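Local coordinates for protein monoglyceride lipase (Saccharomyces cerevisiae, PDB 4ZWN) that hydrolyses monoacylglycerols, preferring monounsaturated ones, to free fatty acids and glycerol, and also takes part in fatty acid ethyl ester breakdown, at residues G269-N275 / P298-H302; I210-Y216 / S303-T309. The protein carries 2 engineered substitutions. All coordinates share one frame; numbering follows the deposited sequence.

Contact 1: G269-N275 / P298-H302; sequences GQDDTIN and PGARH
The imidazole of H302 carries I274 on one face and the carboxylate of D272 at its edge. I274 CB stands 4.0 Å from the centroid of the H302 ring, a CH-pi contact. At the rim, H302 ND1 donates to D272 OD2 over 2.9 Å in an almost straight bond, within the ring plane and on the syn side of a carboxylate turned 63° from the ring. The D272 carboxyl group, anti to the backbone N (chi1 -168°), is steadied through OD1, which accepts the N-H of I274, an Asx turn, and that of N275, met from above the carboxylate plane. A water lies among D272 OD2, H302 O and G269 N. The N275 amide, 86° from the ring plane, brings ND2 to 3.3 Å from H302 CE1, while ND2 is hydrogen-bonded to S144 OG and G170 O. This is consistent with D272 and H302 being the charge-relay pair and S144 the nucleophile of an alpha/beta-hydrolase triad. Farther back, D271 N donates to A300 O (2.9 Å), and G269, without a side chain, lets CA make a CA-H...O contact with R301 O. Segment 269-275 begins at the end of strand 264-269; 298-302 follows strand 292-297, its parallel neighbour at the sheet edge. They lead toward helices 277-286 and 310-326.

Contact 2: I210-Y216 / S303-T309; sequences ITSDKAY and SIFSLET
E308 reaches S212 with both carboxylate oxygens. Its chain bends at chi2 (-69°), folding the acid back toward the 210-216 segment although CB starts away from it. S212 OG donates to the syn lone pair of E308 OE1 (2.7 Å), and S212 N meets OE2 from above the carboxylate plane at 3.1 Å. The hydroxyl of S212 lies between its own backbone N and carbonyl carbon (chi1 66°), within reach of the acid. E308 OE1 also accepts the N-H of T309 on its anti side, so a buried carboxylate is held by several donors; a glutamate is long enough to make this bend and still bridge.

T211 works in both directions: OG1 donates to L307 O over 2.6 Å, from above the carbonyl plane, and accepts from D213 N in an ST turn. A small hydroxyl suits such a tight exchange between two backbones. The I210 carbonyl, just before the chain leaves helix 207-210, receives S303 N in a nearly straight bond. Around these polar links L307 fills the apolar part: CD1 lies 3.8 Å from I210 CG2, CD2 lies 3.7 Å from Y216 CD1, and L307 CA sits over one face of the Y216 ring. T309 CG2 packs on D213 CB.

The contact sets the turn between helices 207-210 and 214-222 against the loop running from strand 292-297 to helix 310-326, whose first turn T309 caps through V312 N. R79 of helix 78-86 is hydrogen-bonded to E308 O.

How the contacts relate
Contact 1 is partly buried, open at its P298-G299 end, whereas contact 2 is buried, with none of its touching residues exposed. They share the loop between strand 292-297 and helix 310-326: 298-302 serves the first and 303-309 the second, and the chain closed by contact 1 is nested within that closed by contact 2. Contact 1 joins two loops beyond the central sheet through an acid, a histidine and waters; contact 2 ties this loop to the 210-216 turn through hydroxyls, a buried glutamate and apolar packing. They touch where R301 CB nears E308 OE2 (3.1 Å) and H302 CB nears I210 O (3.4 Å), so contact 2 lies directly against H302, the inferred charge-relay histidine.

Contact 1: G269-N275 / P298-H302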
ATOM      1  N   GLY A 269     -12.756   3.249  -0.485  1.00 26.93           N
ATOM      2  CA  GLY A 269     -13.733   4.263  -0.137  1.00 32.51           C
ATOM      3  C   GLY A 269     -14.650   4.551  -1.309  1.00 29.22           C
ATOM      4  O   GLY A 269     -14.189   4.703  -2.441  1.00 29.47           O
ATOM      5  N   GLN A 270     -15.949   4.601  -1.041  1.00 35.36           N
ATOM      6  CA  GLN A 270     -16.930   4.835  -2.085  1.00 33.54           C
ATOM      7  C   GLN A 270     -16.748   6.224  -2.685  1.00 32.81           C
ATOM      8  O   GLN A 270     -16.958   6.421  -3.881  1.00 33.37           O
ATOM      9  CB  GLN A 270     -18.345   4.667  -1.530  1.00 32.26           C
ATOM     10  CG  GLN A 270     -19.443   4.838  -2.570  1.00 30.43           C
ATOM     11  CD  GLN A 270     -19.410   3.765  -3.641  1.00 41.13           C
ATOM     12  OE1 GLN A 270     -19.740   2.606  -3.387  1.00 44.39           O
ATOM     13  NE2 GLN A 270     -19.013   4.149  -4.851  1.00 35.23           N
ATOM     14  N   ASP A 271     -16.336   7.178  -1.854  1.00 33.30           N
ATOM     15  CA  ASP A 271     -16.180   8.561  -2.299  1.00 37.79           C
ATOM     16  C   ASP A 271     -14.751   8.877  -2.729  1.00 35.33           C
ATOM     17  O   ASP A 271     -14.371  10.045  -2.828  1.00 36.78           O
ATOM     18  CB  ASP A 271     -16.609   9.525  -1.194  1.00 34.16           C
ATOM     19  CG  ASP A 271     -18.065   9.365  -0.821  1.00 38.74           C
ATOM     20  OD1 ASP A 271     -18.827   8.802  -1.636  1.00 43.29           O
ATOM     21  OD2 ASP A 271     -18.449   9.804   0.285  1.00 48.09           O
ATOM     22  N   ASP A 272     -13.965   7.835  -2.981  1.00 32.02           N
ATOM     23  CA  ASP A 272     -12.596   8.007  -3.448  1.00 34.20           C
ATOM     24  C   ASP A 272     -12.592   8.660  -4.830  1.00 34.46           C
ATOM     25  O   ASP A 272     -13.066   8.078  -5.805  1.00 31.66           O
ATOM     26  CB  ASP A 272     -11.871   6.659  -3.484  1.00 33.10           C
ATOM     27  CG  ASP A 272     -10.369   6.796  -3.674  1.00 32.54           C
ATOM     28  OD1 ASP A 272      -9.909   7.845  -4.174  1.00 34.31           O
ATOM     29  OD2 ASP A 272      -9.644   5.840  -3.331  1.00 32.41           O
ATOM     30  N   THR A 273     -12.060   9.875  -4.905  1.00 33.10           N
ATOM     31  CA  THR A 273     -11.996  10.597  -6.171  1.00 34.34           C
ATOM     32  C   THR A 273     -10.562  10.687  -6.672  1.00 33.81           C
ATOM     33  O   THR A 273     -10.259  11.450  -7.588  1.00 32.06           O
ATOM     34  CB  THR A 273     -12.582  12.011  -6.047  1.00 35.10           C
ATOM     35  OG1 THR A 273     -11.944  12.699  -4.962  1.00 35.29           O
ATOM     36  CG2 THR A 273     -14.081  11.942  -5.791  1.00 31.43           C
ATOM     37  N   ILE A 274      -9.682   9.899  -6.062  1.00 39.58           N
ATOM     38  CA  ILE A 274      -8.299   9.798  -6.508  1.00 35.00           C
ATOM     39  C   ILE A 274      -8.132   8.541  -7.358  1.00 34.72           C
ATOM     40  O   ILE A 274      -7.779   8.619  -8.533  1.00 32.08           O
ATOM     41  CB  ILE A 274      -7.320   9.781  -5.319  1.00 33.64           C
ATOM     42  CG1 ILE A 274      -7.421  11.098  -4.545  1.00 35.92           C
ATOM     43  CG2 ILE A 274      -5.893   9.554  -5.798  1.00 28.02           C
ATOM     44  CD1 ILE A 274      -6.474  11.202  -3.370  1.00 33.09           C
ATOM     45  N   ASN A 275      -8.396   7.383  -6.757  1.00 34.22           N
ATOM     46  CA  ASN A 275      -8.429   6.125  -7.497  1.00 33.78           C
ATOM     47  C   ASN A 275      -9.865   5.646  -7.675  1.00 30.78           C
ATOM     48  O   ASN A 275     -10.594   5.476  -6.700  1.00 34.98           O
ATOM     49  CB  ASN A 275      -7.600   5.051  -6.788  1.00 30.04           C
ATOM     50  CG  ASN A 275      -6.121   5.385  -6.749  1.00 31.80           C
ATOM     51  OD1 ASN A 275      -5.647   6.243  -7.494  1.00 37.65           O
ATOM     52  ND2 ASN A 275      -5.380   4.701  -5.883  1.00 30.96           N
ATOM     53  N   PRO A 298     -19.117   3.670   2.373  1.00 36.05           N
ATOM     54  CA  PRO A 298     -19.830   4.921   2.188  1.00 31.65           C
ATOM     55  C   PRO A 298     -19.306   6.015   3.067  1.00 36.02           C
ATOM     56  O   PRO A 298     -19.054   5.803   4.215  1.00 37.50           O
ATOM     57  CB  PRO A 298     -21.237   4.563   2.599  1.00 35.90           C
ATOM     58  CG  PRO A 298     -21.326   3.125   2.348  1.00 32.77           C
ATOM     59  CD  PRO A 298     -20.016   2.585   2.740  1.00 25.47           C
ATOM     60  N   GLY A 299     -19.130   7.191   2.497  1.00 38.23           N
ATOM     61  CA  GLY A 299     -18.601   8.316   3.214  1.00 32.91           C
ATOM     62  C   GLY A 299     -17.111   8.321   3.320  1.00 40.22           C
ATOM     63  O   GLY A 299     -16.530   9.215   3.859  1.00 46.39           O
ATOM     64  N   ALA A 300     -16.469   7.302   2.807  1.00 41.07           N
ATOM     65  CA  ALA A 300     -15.037   7.244   2.914  1.00 36.63           C
ATOM     66  C   ALA A 300     -14.370   7.675   1.642  1.00 32.42           C
ATOM     67  O   ALA A 300     -14.960   7.726   0.629  1.00 35.89           O
ATOM     68  CB  ALA A 300     -14.583   5.884   3.353  1.00 28.46           C
ATOM     69  N   ARG A 301     -13.124   8.042   1.747  1.00 35.88           N
ATOM     70  CA  ARG A 301     -12.399   8.638   0.674  1.00 35.84           C
ATOM     71  C   ARG A 301     -11.173   7.812   0.433  1.00 32.45           C
ATOM     72  O   ARG A 301     -11.178   6.645   0.672  1.00 37.90           O
ATOM     73  CB  ARG A 301     -12.040  10.063   1.026  1.00 30.83           C
ATOM     74  CG  ARG A 301     -13.231  10.974   0.964  1.00 32.27           C
ATOM     75  CD  ARG A 301     -12.897  12.431   1.041  1.00 36.70           C
ATOM     76  NE  ARG A 301     -14.110  13.229   1.080  1.00 44.78           N
ATOM     77  CZ  ARG A 301     -14.182  14.529   1.335  1.00 44.33           C
ATOM     78  NH1 ARG A 301     -13.128  15.247   1.594  1.00 41.42           N
ATOM     79  NH2 ARG A 301     -15.344  15.110   1.354  1.00 42.80           N
ATOM     80  N   HIS A 302     -10.122   8.414  -0.062  1.00 35.95           N
ATOM     81  CA  HIS A 302      -8.912   7.657  -0.371  1.00 34.11           C
ATOM     82  C   HIS A 302      -8.077   6.891   0.660  1.00 30.84           C
ATOM     83  O   HIS A 302      -7.925   5.676   0.553  1.00 37.17           O
ATOM     84  CB  HIS A 302      -7.960   8.609  -1.092  1.00 32.04           C
ATOM     85  CG  HIS A 302      -6.839   7.916  -1.805  1.00 33.50           C
ATOM     86  ND1 HIS A 302      -7.048   6.864  -2.668  1.00 28.19           N
ATOM     87  CD2 HIS A 302      -5.504   8.129  -1.782  1.00 35.11           C
ATOM     88  CE1 HIS A 302      -5.885   6.455  -3.149  1.00 30.64           C
ATOM     89  NE2 HIS A 302      -4.931   7.207  -2.625  1.00 33.67           N
TER
HETATM   90  O   HOH W   1      -9.647   4.114  -0.925  1.00 28.85           O
HETATM   91  O   HOH W   2     -20.629   7.187  -0.024  1.00 36.22           O

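Contact 2: I210-Y216 / S303-T309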
ATOM      1  N   ILE A 210      -7.768  13.031  -0.457  1.00 35.57           N
ATOM      2  CA  ILE A 210      -7.084  12.023   0.341  1.00 36.60           C
ATOM      3  C   ILE A 210      -7.919  11.599   1.546  1.00 37.24           C
ATOM      4  O   ILE A 210      -8.088  10.406   1.803  1.00 36.71           O
ATOM      5  CB  ILE A 210      -5.705  12.530   0.810  1.00 33.72           C
ATOM      6  CG1 ILE A 210      -4.739  12.580  -0.376  1.00 33.33           C
ATOM      7  CG2 ILE A 210      -5.143  11.638   1.902  1.00 32.20           C
ATOM      8  CD1 ILE A 210      -3.385  13.154  -0.048  1.00 37.70           C
ATOM      9  N   THR A 211      -8.455  12.574   2.273  1.00 37.94           N
ATOM     10  CA  THR A 211      -9.249  12.279   3.463  1.00 42.38           C
ATOM     11  C   THR A 211     -10.351  13.305   3.716  1.00 44.51           C
ATOM     12  O   THR A 211     -10.276  14.444   3.253  1.00 47.74           O
ATOM     13  CB  THR A 211      -8.367  12.204   4.718  1.00 35.89           C
ATOM     14  OG1 THR A 211      -9.183  11.906   5.857  1.00 35.67           O
ATOM     15  CG2 THR A 211      -7.656  13.526   4.947  1.00 41.45           C
ATOM     16  N   SER A 212     -11.369  12.889   4.464  1.00 38.58           N
ATOM     17  CA  SER A 212     -12.462  13.776   4.837  1.00 45.28           C
ATOM     18  C   SER A 212     -12.208  14.439   6.190  1.00 47.10           C
ATOM     19  O   SER A 212     -12.857  15.427   6.532  1.00 49.20           O
ATOM     20  CB  SER A 212     -13.786  13.010   4.875  1.00 42.45           C
ATOM     21  OG  SER A 212     -13.788  12.049   5.917  1.00 40.34           O
ATOM     22  N   ASP A 213     -11.266  13.890   6.955  1.00 46.02           N
ATOM     23  CA  ASP A 213     -10.938  14.433   8.273  1.00 50.32           C
ATOM     24  C   ASP A 213      -9.932  15.574   8.170  1.00 42.61           C
ATOM     25  O   ASP A 213      -8.818  15.390   7.677  1.00 48.27           O
ATOM     26  CB  ASP A 213     -10.390  13.336   9.191  1.00 48.37           C
ATOM     27  CG  ASP A 213     -10.308  13.779  10.642  1.00 47.97           C
ATOM     28  OD1 ASP A 213     -11.041  14.715  11.023  1.00 61.03           O
ATOM     29  OD2 ASP A 213      -9.517  13.190  11.405  1.00 52.19           O
ATOM     30  N   LYS A 214     -10.326  16.750   8.649  1.00 48.06           N
ATOM     31  CA  LYS A 214      -9.493  17.943   8.528  1.00 51.52           C
ATOM     32  C   LYS A 214      -8.327  17.918   9.506  1.00 45.07           C
ATOM     33  O   LYS A 214      -7.344  18.636   9.330  1.00 48.72           O
ATOM     34  CB  LYS A 214     -10.334  19.201   8.745  1.00 49.92           C
ATOM     35  CG  LYS A 214     -11.642  19.192   7.977  1.00 63.97           C
ATOM     36  CD  LYS A 214     -12.240  20.583   7.877  1.00 70.98           C
ATOM     37  CE  LYS A 214     -12.290  21.045   6.429  1.00 80.33           C
ATOM     38  NZ  LYS A 214     -12.777  22.447   6.304  1.00 78.59           N
ATOM     39  N   ALA A 215      -8.440  17.089  10.538  1.00 46.27           N
ATOM     40  CA  ALA A 215      -7.358  16.925  11.498  1.00 45.37           C
ATOM     41  C   ALA A 215      -6.139  16.304  10.822  1.00 43.84           C
ATOM     42  O   ALA A 215      -5.025  16.812  10.949  1.00 43.61           O
ATOM     43  CB  ALA A 215      -7.813  16.074  12.673  1.00 55.53           C
ATOM     44  N   TYR A 216      -6.355  15.206  10.098  1.00 44.92           N
ATOM     45  CA  TYR A 216      -5.275  14.554   9.363  1.00 42.87           C
ATOM     46  C   TYR A 216      -4.862  15.372   8.145  1.00 39.29           C
ATOM     47  O   TYR A 216      -3.717  15.299   7.698  1.00 37.93           O
ATOM     48  CB  TYR A 216      -5.683  13.148   8.925  1.00 42.17           C
ATOM     49  CG  TYR A 216      -5.712  12.131  10.042  1.00 42.81           C
ATOM     50  CD1 TYR A 216      -4.546  11.513  10.476  1.00 43.49           C
ATOM     51  CD2 TYR A 216      -6.906  11.779  10.652  1.00 36.96           C
ATOM     52  CE1 TYR A 216      -4.569  10.579  11.494  1.00 35.71           C
ATOM     53  CE2 TYR A 216      -6.939  10.849  11.669  1.00 40.19           C
ATOM     54  CZ  TYR A 216      -5.769  10.253  12.087  1.00 41.47           C
ATOM     55  OH  TYR A 216      -5.800   9.325  13.102  1.00 51.52           O
ATOM     56  N   SER A 303      -7.534   7.597   1.646  1.00 29.57           N
ATOM     57  CA  SER A 303      -6.635   6.982   2.626  1.00 35.53           C
ATOM     58  C   SER A 303      -7.442   6.454   3.809  1.00 33.88           C
ATOM     59  O   SER A 303      -7.411   7.031   4.897  1.00 38.70           O
ATOM     60  CB  SER A 303      -5.577   7.970   3.126  1.00 39.09           C
ATOM     61  OG  SER A 303      -4.725   8.385   2.073  1.00 37.15           O
ATOM     62  N   ILE A 304      -8.148   5.347   3.598  1.00 33.81           N
ATOM     63  CA  ILE A 304      -9.075   4.820   4.597  1.00 30.00           C
ATOM     64  C   ILE A 304      -8.381   4.116   5.763  1.00 34.56           C
ATOM     65  O   ILE A 304      -8.947   3.994   6.848  1.00 39.26           O
ATOM     66  CB  ILE A 304     -10.076   3.839   3.956  1.00 29.91           C
ATOM     67  CG1 ILE A 304      -9.334   2.698   3.254  1.00 31.49           C
ATOM     68  CG2 ILE A 304     -10.982   4.570   2.978  1.00 23.43           C
ATOM     69  CD1 ILE A 304     -10.250   1.665   2.623  1.00 23.61           C
ATOM     70  N   PHE A 305      -7.155   3.657   5.538  1.00 33.98           N
ATOM     71  CA  PHE A 305      -6.421   2.903   6.550  1.00 31.11           C
ATOM     72  C   PHE A 305      -5.449   3.759   7.351  1.00 41.24           C
ATOM     73  O   PHE A 305      -4.769   3.253   8.243  1.00 42.07           O
ATOM     74  CB  PHE A 305      -5.638   1.758   5.901  1.00 35.66           C
ATOM     75  CG  PHE A 305      -6.421   0.491   5.747  1.00 30.97           C
ATOM     76  CD1 PHE A 305      -6.638  -0.336   6.835  1.00 35.04           C
ATOM     77  CD2 PHE A 305      -6.917   0.112   4.510  1.00 28.20           C
ATOM     78  CE1 PHE A 305      -7.352  -1.510   6.698  1.00 37.16           C
ATOM     79  CE2 PHE A 305      -7.627  -1.061   4.366  1.00 36.65           C
ATOM     80  CZ  PHE A 305      -7.841  -1.875   5.464  1.00 32.05           C
ATOM     81  N   SER A 306      -5.364   5.046   7.033  1.00 37.13           N
ATOM     82  CA  SER A 306      -4.316   5.866   7.629  1.00 35.46           C
ATOM     83  C   SER A 306      -4.765   7.266   8.033  1.00 38.35           C
ATOM     84  O   SER A 306      -4.478   7.710   9.146  1.00 42.78           O
ATOM     85  CB  SER A 306      -3.135   5.972   6.662  1.00 30.00           C
ATOM     86  OG  SER A 306      -3.529   6.581   5.445  1.00 32.33           O
ATOM     87  N   LEU A 307      -5.466   7.958   7.140  1.00 34.62           N
ATOM     88  CA  LEU A 307      -5.718   9.382   7.341  1.00 37.86           C
ATOM     89  C   LEU A 307      -7.198   9.754   7.454  1.00 30.62           C
ATOM     90  O   LEU A 307      -7.536  10.928   7.575  1.00 32.08           O
ATOM     91  CB  LEU A 307      -5.068  10.176   6.204  1.00 36.31           C
ATOM     92  CG  LEU A 307      -3.554   9.962   6.086  1.00 40.10           C
ATOM     93  CD1 LEU A 307      -2.986  10.653   4.856  1.00 32.19           C
ATOM     94  CD2 LEU A 307      -2.840  10.432   7.354  1.00 35.30           C
ATOM     95  N   GLU A 308      -8.079   8.761   7.432  1.00 33.76           N
ATOM     96  CA  GLU A 308      -9.511   9.038   7.518  1.00 35.19           C
ATOM     97  C   GLU A 308      -9.994   9.194   8.957  1.00 33.10           C
ATOM     98  O   GLU A 308      -9.213   9.093   9.903  1.00 38.68           O
ATOM     99  CB  GLU A 308     -10.314   7.938   6.819  1.00 34.91           C
ATOM    100  CG  GLU A 308     -10.665   8.253   5.372  1.00 34.60           C
ATOM    101  CD  GLU A 308     -11.674   9.386   5.240  1.00 37.73           C
ATOM    102  OE1 GLU A 308     -12.264   9.792   6.264  1.00 40.89           O
ATOM    103  OE2 GLU A 308     -11.883   9.869   4.109  1.00 41.70           O
ATOM    104  N   THR A 309     -11.291   9.445   9.111  1.00 34.77           N
ATOM    105  CA  THR A 309     -11.890   9.646  10.425  1.00 35.81           C
ATOM    106  C   THR A 309     -11.857   8.370  11.250  1.00 39.53           C
ATOM    107  O   THR A 309     -11.711   7.273  10.706  1.00 41.81           O
ATOM    108  CB  THR A 309     -13.352  10.126  10.320  1.00 33.72           C
ATOM    109  OG1 THR A 309     -14.161   9.089   9.745  1.00 39.95           O
ATOM    110  CG2 THR A 309     -13.450  11.375   9.466  1.00 30.03           C
TER